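Local coordinates for protein 4-hydroxyphenylpyruvate dioxygenase (Pseudomonas putida, PDB 5HMQ) that converts 3-dehydroshikimate to protocatechuate with the help of a divalent metal ion, on a pathway of quinate and shikimate degradation, at residues E21-A26 / L55-T60; L114-L119 / W151-Q156; S262-E267 / A383-P388. One frame throughout, in Å; residues are numbered along the deposited sequence.

Interaction 1: residues E21-A26 / L55-T60; sequences EAIAAA and LGIAIT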
# COMPACT_ATOMS: atom_id res chain seq x y z
N GLU C 21 5.86 -18.32 8.10
CA GLU C 21 5.53 -19.07 6.90
C GLU C 21 5.99 -18.35 5.64
O GLU C 21 6.52 -18.97 4.72
CB GLU C 21 4.03 -19.37 6.83
CG GLU C 21 3.59 -20.39 7.86
CD GLU C 21 2.07 -20.52 7.94
OE1 GLU C 21 1.39 -19.94 7.08
OE2 GLU C 21 1.58 -21.26 8.81
N ALA C 22 5.80 -17.03 5.58
CA ALA C 22 6.27 -16.27 4.42
C ALA C 22 7.79 -16.33 4.30
O ALA C 22 8.33 -16.45 3.20
CB ALA C 22 5.79 -14.82 4.52
N ILE C 23 8.50 -16.23 5.44
CA ILE C 23 9.96 -16.28 5.42
C ILE C 23 10.43 -17.62 4.87
O ILE C 23 11.33 -17.67 4.02
CB ILE C 23 10.51 -16.01 6.83
CG1 ILE C 23 10.28 -14.56 7.23
CG2 ILE C 23 11.99 -16.36 6.90
CD1 ILE C 23 10.53 -14.28 8.70
N ALA C 24 9.82 -18.71 5.32
CA ALA C 24 10.20 -20.03 4.82
C ALA C 24 9.81 -20.20 3.36
O ALA C 24 10.59 -20.72 2.56
CB ALA C 24 9.55 -21.12 5.68
N ALA C 25 8.60 -19.77 2.99
CA ALA C 25 8.14 -19.92 1.61
C ALA C 25 9.02 -19.15 0.63
O ALA C 25 9.15 -19.55 -0.53
CB ALA C 25 6.68 -19.46 1.49
N ALA C 26 9.61 -18.04 1.07
CA ALA C 26 10.47 -17.25 0.20
C ALA C 26 11.84 -17.89 -0.01
O ALA C 26 12.59 -17.44 -0.89
CB ALA C 26 10.64 -15.84 0.77
N LEU C 55 8.82 -25.60 9.73
CA LEU C 55 8.97 -24.91 8.46
C LEU C 55 10.36 -25.05 7.87
O LEU C 55 10.57 -24.67 6.71
CB LEU C 55 8.63 -23.42 8.62
CG LEU C 55 7.17 -23.12 8.96
CD1 LEU C 55 7.03 -21.69 9.47
CD2 LEU C 55 6.28 -23.36 7.76
N GLY C 56 11.32 -25.60 8.61
CA GLY C 56 12.66 -25.79 8.11
C GLY C 56 13.54 -24.56 8.13
O GLY C 56 14.49 -24.49 7.34
N ILE C 57 13.26 -23.59 8.99
CA ILE C 57 14.09 -22.41 9.13
C ILE C 57 14.62 -22.36 10.56
O ILE C 57 13.95 -22.78 11.51
CB ILE C 57 13.34 -21.11 8.78
CG1 ILE C 57 12.12 -20.92 9.69
CG2 ILE C 57 12.94 -21.10 7.31
CD1 ILE C 57 11.40 -19.60 9.48
N ALA C 58 15.84 -21.85 10.70
CA ALA C 58 16.47 -21.71 12.00
C ALA C 58 16.23 -20.32 12.56
O ALA C 58 15.99 -19.36 11.82
CB ALA C 58 17.98 -21.97 11.90
N ILE C 59 16.25 -20.22 13.89
CA ILE C 59 16.22 -18.92 14.57
C ILE C 59 17.67 -18.51 14.78
O ILE C 59 18.34 -19.00 15.68
CB ILE C 59 15.43 -18.98 15.88
CG1 ILE C 59 13.98 -19.38 15.60
CG2 ILE C 59 15.49 -17.64 16.59
CD1 ILE C 59 13.12 -19.46 16.85
N THR C 60 18.15 -17.60 13.94
CA THR C 60 19.56 -17.24 13.91
C THR C 60 19.93 -16.11 14.87
O THR C 60 21.12 -15.88 15.09
CB THR C 60 19.98 -16.85 12.49
OG1 THR C 60 19.24 -15.70 12.07
CG2 THR C 60 19.71 -17.99 11.52
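Two neighbouring beta-alpha units of the TIM barrel meet here on its outer side: helix 16-25 packs against the turn that leads from helix 45-55 into strand 58-66. Gly56, with its positive phi of 80°, is the C-prime residue of a Schellman motif that ends the second helix; Leu55 before it and Ile57 after it both point toward helix 16-25. Ala24 is the hub. Its CB lies 3.8 Å from Leu55 CB and also touches the carbonyl oxygen of the same leucine, while Ile57 CG2 comes to 3.8 Å from Ala24 CB on another flank. Ile57 holds CG1 in the crowded position between the backbone N and the carbonyl carbon (chi1 59°), and from there CD1 reaches Ile23 CG2 at 4.2 Å, the two side chains crossing at about a right angle. Both isoleucines also rest on Val31 of strand 30-34, which places them in the layer between helices and barrel. Further out, the two methyls of Leu55 both rest on Glu21: CD1 lies 3.8 Å from Glu21 N and CD2 4.0 Å from Glu21 CG, so the glutamate contributes its aliphatic part. With only a methyl on Ala24, its CA and Leu55 CA lie 6.2 Å apart, and cohesion across the contact is apolar and van der Waals in kind.

Interaction 2: residues L114-L119 / W151-Q156; sequences LLVDDL and WNLVRQ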
# COMPACT_ATOMS: atom_id res chain seq x y z
N LEU C 114 35.50 0.88 31.52
CA LEU C 114 34.27 0.42 32.15
C LEU C 114 33.37 -0.28 31.15
O LEU C 114 32.73 -1.29 31.48
CB LEU C 114 33.54 1.60 32.81
CG LEU C 114 32.15 1.27 33.36
CD1 LEU C 114 32.01 1.72 34.80
CD2 LEU C 114 31.08 1.91 32.50
N LEU C 115 33.30 0.23 29.92
CA LEU C 115 32.54 -0.45 28.88
C LEU C 115 33.14 -1.82 28.57
O LEU C 115 32.40 -2.79 28.36
CB LEU C 115 32.49 0.41 27.61
CG LEU C 115 31.90 1.82 27.75
CD1 LEU C 115 31.73 2.45 26.38
CD2 LEU C 115 30.58 1.79 28.51
N VAL C 116 34.47 -1.91 28.54
CA VAL C 116 35.13 -3.19 28.35
C VAL C 116 34.72 -4.16 29.46
O VAL C 116 34.38 -5.32 29.20
CB VAL C 116 36.66 -3.01 28.30
CG1 VAL C 116 37.36 -4.36 28.30
CG2 VAL C 116 37.05 -2.20 27.07
N ASP C 117 34.75 -3.69 30.71
CA ASP C 117 34.38 -4.56 31.83
C ASP C 117 32.93 -5.00 31.73
O ASP C 117 32.61 -6.18 31.95
CB ASP C 117 34.64 -3.84 33.15
CG ASP C 117 36.11 -3.52 33.37
OD1 ASP C 117 36.96 -4.16 32.72
OD2 ASP C 117 36.41 -2.62 34.19
N ASP C 118 32.03 -4.07 31.41
CA ASP C 118 30.61 -4.41 31.30
C ASP C 118 30.36 -5.42 30.19
O ASP C 118 29.63 -6.40 30.37
CB ASP C 118 29.78 -3.14 31.06
CG ASP C 118 29.57 -2.33 32.33
OD1 ASP C 118 29.98 -2.79 33.42
OD2 ASP C 118 28.98 -1.23 32.24
N LEU C 119 30.96 -5.20 29.01
CA LEU C 119 30.75 -6.11 27.89
C LEU C 119 31.34 -7.49 28.17
O LEU C 119 30.72 -8.51 27.85
CB LEU C 119 31.33 -5.51 26.61
CG LEU C 119 30.60 -4.28 26.07
CD1 LEU C 119 31.40 -3.62 24.97
CD2 LEU C 119 29.21 -4.65 25.57
N TRP C 151 34.43 -2.89 17.64
CA TRP C 151 35.54 -3.83 17.58
C TRP C 151 36.61 -3.49 18.61
O TRP C 151 37.22 -4.38 19.20
CB TRP C 151 36.13 -3.86 16.17
CG TRP C 151 37.43 -4.61 16.09
CD1 TRP C 151 38.61 -4.15 15.60
CD2 TRP C 151 37.67 -5.96 16.52
NE1 TRP C 151 39.58 -5.12 15.70
CE2 TRP C 151 39.02 -6.24 16.26
CE3 TRP C 151 36.87 -6.95 17.11
CZ2 TRP C 151 39.60 -7.48 16.56
CZ3 TRP C 151 37.44 -8.17 17.40
CH2 TRP C 151 38.79 -8.43 17.13
N ASN C 152 36.83 -2.19 18.86
CA ASN C 152 37.79 -1.79 19.88
C ASN C 152 37.41 -2.38 21.24
O ASN C 152 38.26 -2.93 21.94
CB ASN C 152 37.85 -0.26 19.98
CG ASN C 152 38.92 0.23 20.94
OD1 ASN C 152 39.71 -0.56 21.46
ND2 ASN C 152 38.91 1.52 21.22
N LEU C 153 36.13 -2.28 21.61
CA LEU C 153 35.70 -2.79 22.91
C LEU C 153 35.64 -4.31 22.91
O LEU C 153 36.03 -4.95 23.89
CB LEU C 153 34.34 -2.19 23.28
CG LEU C 153 34.29 -0.67 23.41
CD1 LEU C 153 32.87 -0.19 23.66
CD2 LEU C 153 35.23 -0.20 24.51
N VAL C 154 35.15 -4.91 21.82
CA VAL C 154 35.05 -6.36 21.75
C VAL C 154 36.43 -7.00 21.79
O VAL C 154 36.65 -8.02 22.45
CB VAL C 154 34.26 -6.79 20.50
CG1 VAL C 154 34.36 -8.29 20.28
CG2 VAL C 154 32.80 -6.37 20.63
N ARG C 155 37.39 -6.39 21.08
CA ARG C 155 38.75 -6.92 21.08
C ARG C 155 39.36 -6.87 22.48
O ARG C 155 39.97 -7.85 22.93
CB ARG C 155 39.61 -6.13 20.09
CG ARG C 155 41.03 -6.62 19.95
CD ARG C 155 41.83 -5.72 19.02
NE ARG C 155 41.70 -4.31 19.38
CZ ARG C 155 42.35 -3.74 20.39
NH1 ARG C 155 43.17 -4.46 21.14
NH2 ARG C 155 42.17 -2.45 20.65
N GLN C 156 39.22 -5.74 23.17
CA GLN C 156 39.78 -5.62 24.51
C GLN C 156 39.10 -6.55 25.50
O GLN C 156 39.75 -7.10 26.40
CB GLN C 156 39.68 -4.17 24.99
CG GLN C 156 40.50 -3.18 24.19
CD GLN C 156 40.47 -1.79 24.79
OE1 GLN C 156 40.79 -1.61 25.96
NE2 GLN C 156 40.09 -0.80 23.99
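The helical segments 114-119 and 151-156 cross at -62°, their axes approaching to 8.9 Å, and the backbones come nearest where Val116 CA and Leu153 CA are 5.5 Å apart. Leu153 is the centrepiece, pointing from the second helix at three side chains of the first and meeting them with CB and both methyls. Its CG is anti to the carbonyl carbon, and the branch beyond splits the work between the two methyls. Leu153 CD2 lies 3.7 Å from Val116 CG2, whereas CD1 is shared by the two leucines, 4.0 Å from both Leu115 CD1 and Leu119 CD1. Leu119 comes in across the base of the same side chain at about a right angle, its CD1 3.7 Å from Leu153 CB. These are consecutive helices on the outside of the TIM barrel, linked through strand 132-136 that runs between them in sequence, and both Leu119 and Leu153 press on Tyr135 of that strand, the residue next to the metal ligand Glu136. The same Val116 CG2 also lies 3.9 Å from Gln156 CB, and the valine and the extended glutamine cross at about a right angle. The carboxamide of Gln156 is held from its own helix by Asn152 one turn back, with Gln156 NE2 donating to Asn152 OD1 at 2.6 Å and an N-H...O angle of 152°. Asn152 OD1 lies close to the amide plane of Gln156, but the donor sits 42° out of the Asn152 carbonyl plane. Gln156 NE2 is also hydrogen-bonded to Glu112 OE2 at the start of the first helix, an oxygen that Asn152 ND2 reaches weakly as well.

Interaction 3: residues S262-E267 / A383-P388; sequences SLLYLE and AFRGQP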
# COMPACT_ATOMS: atom_id res chain seq x y z
N SER C 262 16.57 -9.67 -3.04
CA SER C 262 17.57 -8.63 -2.83
C SER C 262 18.88 -9.22 -2.31
O SER C 262 19.96 -8.70 -2.63
CB SER C 262 17.05 -7.58 -1.86
OG SER C 262 17.11 -8.03 -0.52
N LEU C 263 18.82 -10.29 -1.52
CA LEU C 263 20.04 -10.93 -1.04
C LEU C 263 20.76 -11.65 -2.18
O LEU C 263 21.99 -11.64 -2.24
CB LEU C 263 19.72 -11.90 0.10
CG LEU C 263 19.48 -11.25 1.46
CD1 LEU C 263 19.19 -12.30 2.52
CD2 LEU C 263 20.67 -10.39 1.86
N LEU C 264 20.00 -12.30 -3.07
CA LEU C 264 20.61 -12.92 -4.24
C LEU C 264 21.31 -11.88 -5.10
O LEU C 264 22.44 -12.08 -5.56
CB LEU C 264 19.54 -13.66 -5.05
CG LEU C 264 18.84 -14.81 -4.32
CD1 LEU C 264 17.84 -15.50 -5.24
CD2 LEU C 264 19.84 -15.81 -3.74
N TYR C 265 20.64 -10.74 -5.34
CA TYR C 265 21.24 -9.67 -6.12
C TYR C 265 22.45 -9.07 -5.41
O TYR C 265 23.46 -8.76 -6.05
CB TYR C 265 20.18 -8.60 -6.41
CG TYR C 265 20.66 -7.43 -7.25
CD1 TYR C 265 21.00 -7.61 -8.58
CD2 TYR C 265 20.73 -6.15 -6.72
CE1 TYR C 265 21.43 -6.54 -9.36
CE2 TYR C 265 21.15 -5.08 -7.48
CZ TYR C 265 21.50 -5.28 -8.80
OH TYR C 265 21.92 -4.21 -9.57
N LEU C 266 22.36 -8.91 -4.09
CA LEU C 266 23.49 -8.41 -3.32
C LEU C 266 24.70 -9.33 -3.43
O LEU C 266 25.84 -8.87 -3.56
CB LEU C 266 23.09 -8.24 -1.86
CG LEU C 266 24.24 -7.99 -0.88
CD1 LEU C 266 24.99 -6.71 -1.21
CD2 LEU C 266 23.74 -7.97 0.55
N GLU C 267 24.47 -10.65 -3.37
CA GLU C 267 25.58 -11.59 -3.44
C GLU C 267 26.30 -11.50 -4.78
O GLU C 267 27.54 -11.51 -4.83
CB GLU C 267 25.07 -13.01 -3.20
CG GLU C 267 24.71 -13.31 -1.76
CD GLU C 267 24.26 -14.74 -1.55
OE1 GLU C 267 24.46 -15.56 -2.47
OE2 GLU C 267 23.72 -15.04 -0.47
N ALA C 383 16.44 -17.42 -12.54
CA ALA C 383 17.34 -17.53 -11.40
C ALA C 383 16.96 -16.55 -10.29
O ALA C 383 17.11 -16.87 -9.11
CB ALA C 383 18.78 -17.30 -11.84
N PHE C 384 16.47 -15.37 -10.65
CA PHE C 384 15.97 -14.42 -9.67
C PHE C 384 14.49 -14.62 -9.39
O PHE C 384 13.84 -13.73 -8.83
CB PHE C 384 16.24 -12.98 -10.14
CG PHE C 384 17.66 -12.55 -9.96
CD1 PHE C 384 18.14 -12.21 -8.70
CD2 PHE C 384 18.53 -12.49 -11.04
CE1 PHE C 384 19.45 -11.81 -8.53
CE2 PHE C 384 19.84 -12.09 -10.87
CZ PHE C 384 20.30 -11.75 -9.61
N ARG C 385 13.95 -15.78 -9.78
CA ARG C 385 12.62 -16.23 -9.37
C ARG C 385 11.51 -15.35 -9.93
O ARG C 385 10.49 -15.11 -9.27
CB ARG C 385 12.53 -16.34 -7.85
CG ARG C 385 13.59 -17.27 -7.29
CD ARG C 385 13.78 -17.09 -5.80
NE ARG C 385 14.88 -17.93 -5.33
CZ ARG C 385 14.75 -18.93 -4.47
NH1 ARG C 385 13.56 -19.24 -3.98
NH2 ARG C 385 15.82 -19.63 -4.11
N GLY C 386 11.70 -14.85 -11.15
CA GLY C 386 10.58 -14.31 -11.88
C GLY C 386 9.75 -15.43 -12.45
O GLY C 386 10.17 -16.59 -12.48
N GLN C 387 8.55 -15.09 -12.92
CA GLN C 387 7.67 -16.12 -13.46
C GLN C 387 7.80 -16.14 -14.97
O GLN C 387 7.33 -15.21 -15.63
CB GLN C 387 6.22 -15.88 -13.05
CG GLN C 387 5.28 -16.94 -13.60
CD GLN C 387 3.85 -16.77 -13.13
OE1 GLN C 387 3.47 -15.71 -12.63
NE2 GLN C 387 3.04 -17.81 -13.29
N PRO C 388 8.40 -17.17 -15.56
CA PRO C 388 8.48 -17.25 -17.01
C PRO C 388 7.29 -18.00 -17.60
O PRO C 388 6.63 -18.81 -16.94
CB PRO C 388 9.78 -18.04 -17.24
CG PRO C 388 9.81 -18.98 -16.08
CD PRO C 388 9.15 -18.26 -14.91
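Phe384 drives its ring edge-on into the flank of helix 252-276, so that a residue of the first vicinal-oxygen-chelate (VOC) module touches the long helix that closes the TIM-barrel domain. The contact thus joins the two fused domains of the enzyme. CG of Phe384 is anti to the carbonyl carbon (chi1 -77°), and although its CB sets out to the side of the helix segment, the far side of the ring reaches the backbone at Leu264 and Tyr265. The leading atom is Phe384 CE1, 3.6 Å from Tyr265 N, which lies in the plane of the ring; the peptide is therefore met by the ring's rim and not by its pi face. The same CE1 is wedged between two side-chain bases, 3.9 Å from Leu264 CB and 3.9 Å from Tyr265 CB. Tyr265 has CG anti to its own backbone N, and Phe384 CZ sits at the edge of the tyrosine ring, near its plane. Phe287 adds a T-shaped contact with the Phe384 ring, while Ser464 and Leu465 of helix 455-465 also touch it.

Beyond its CB, Leu264 extends CD1 to the neighbouring arginine. This methyl lies 3.8 Å from Arg385 NE, where the arginine, extended from CG to NE, crosses the leucine at about a right angle. Arg385 is the C-prime residue of a Schellman motif ending helix 374-383, its positive phi of 66° turning the chain away from that helix. The turn is further fastened by Arg261, whose NE bonds the carbonyl oxygen of Phe384. At the far end of the loop, Gln387 NE2 makes a hydrogen bond to the carbonyl oxygen of Tyr40 of the second subunit.

In the fold
From the N terminus the three contacts follow one another in series, with none nested in or crossing another. Interaction 1 closes a 28-residue connection early in the TIM barrel, and interaction 2 closes one of 31 residues further round; each joins parts of successive beta-alpha units, and their centres are 34 Å apart. Interaction 3 spans 115 residues and leaves the barrel, tying its last long helix to a loop of the first VOC module. It touches interaction 1 directly, Arg385 NH1 packing 3.7 Å from Ala26 O, so the loop reaches segment 21-26 as well as helix 252-276. Interaction 2 stays remote, its nearest atoms about 20 Å from interaction 3.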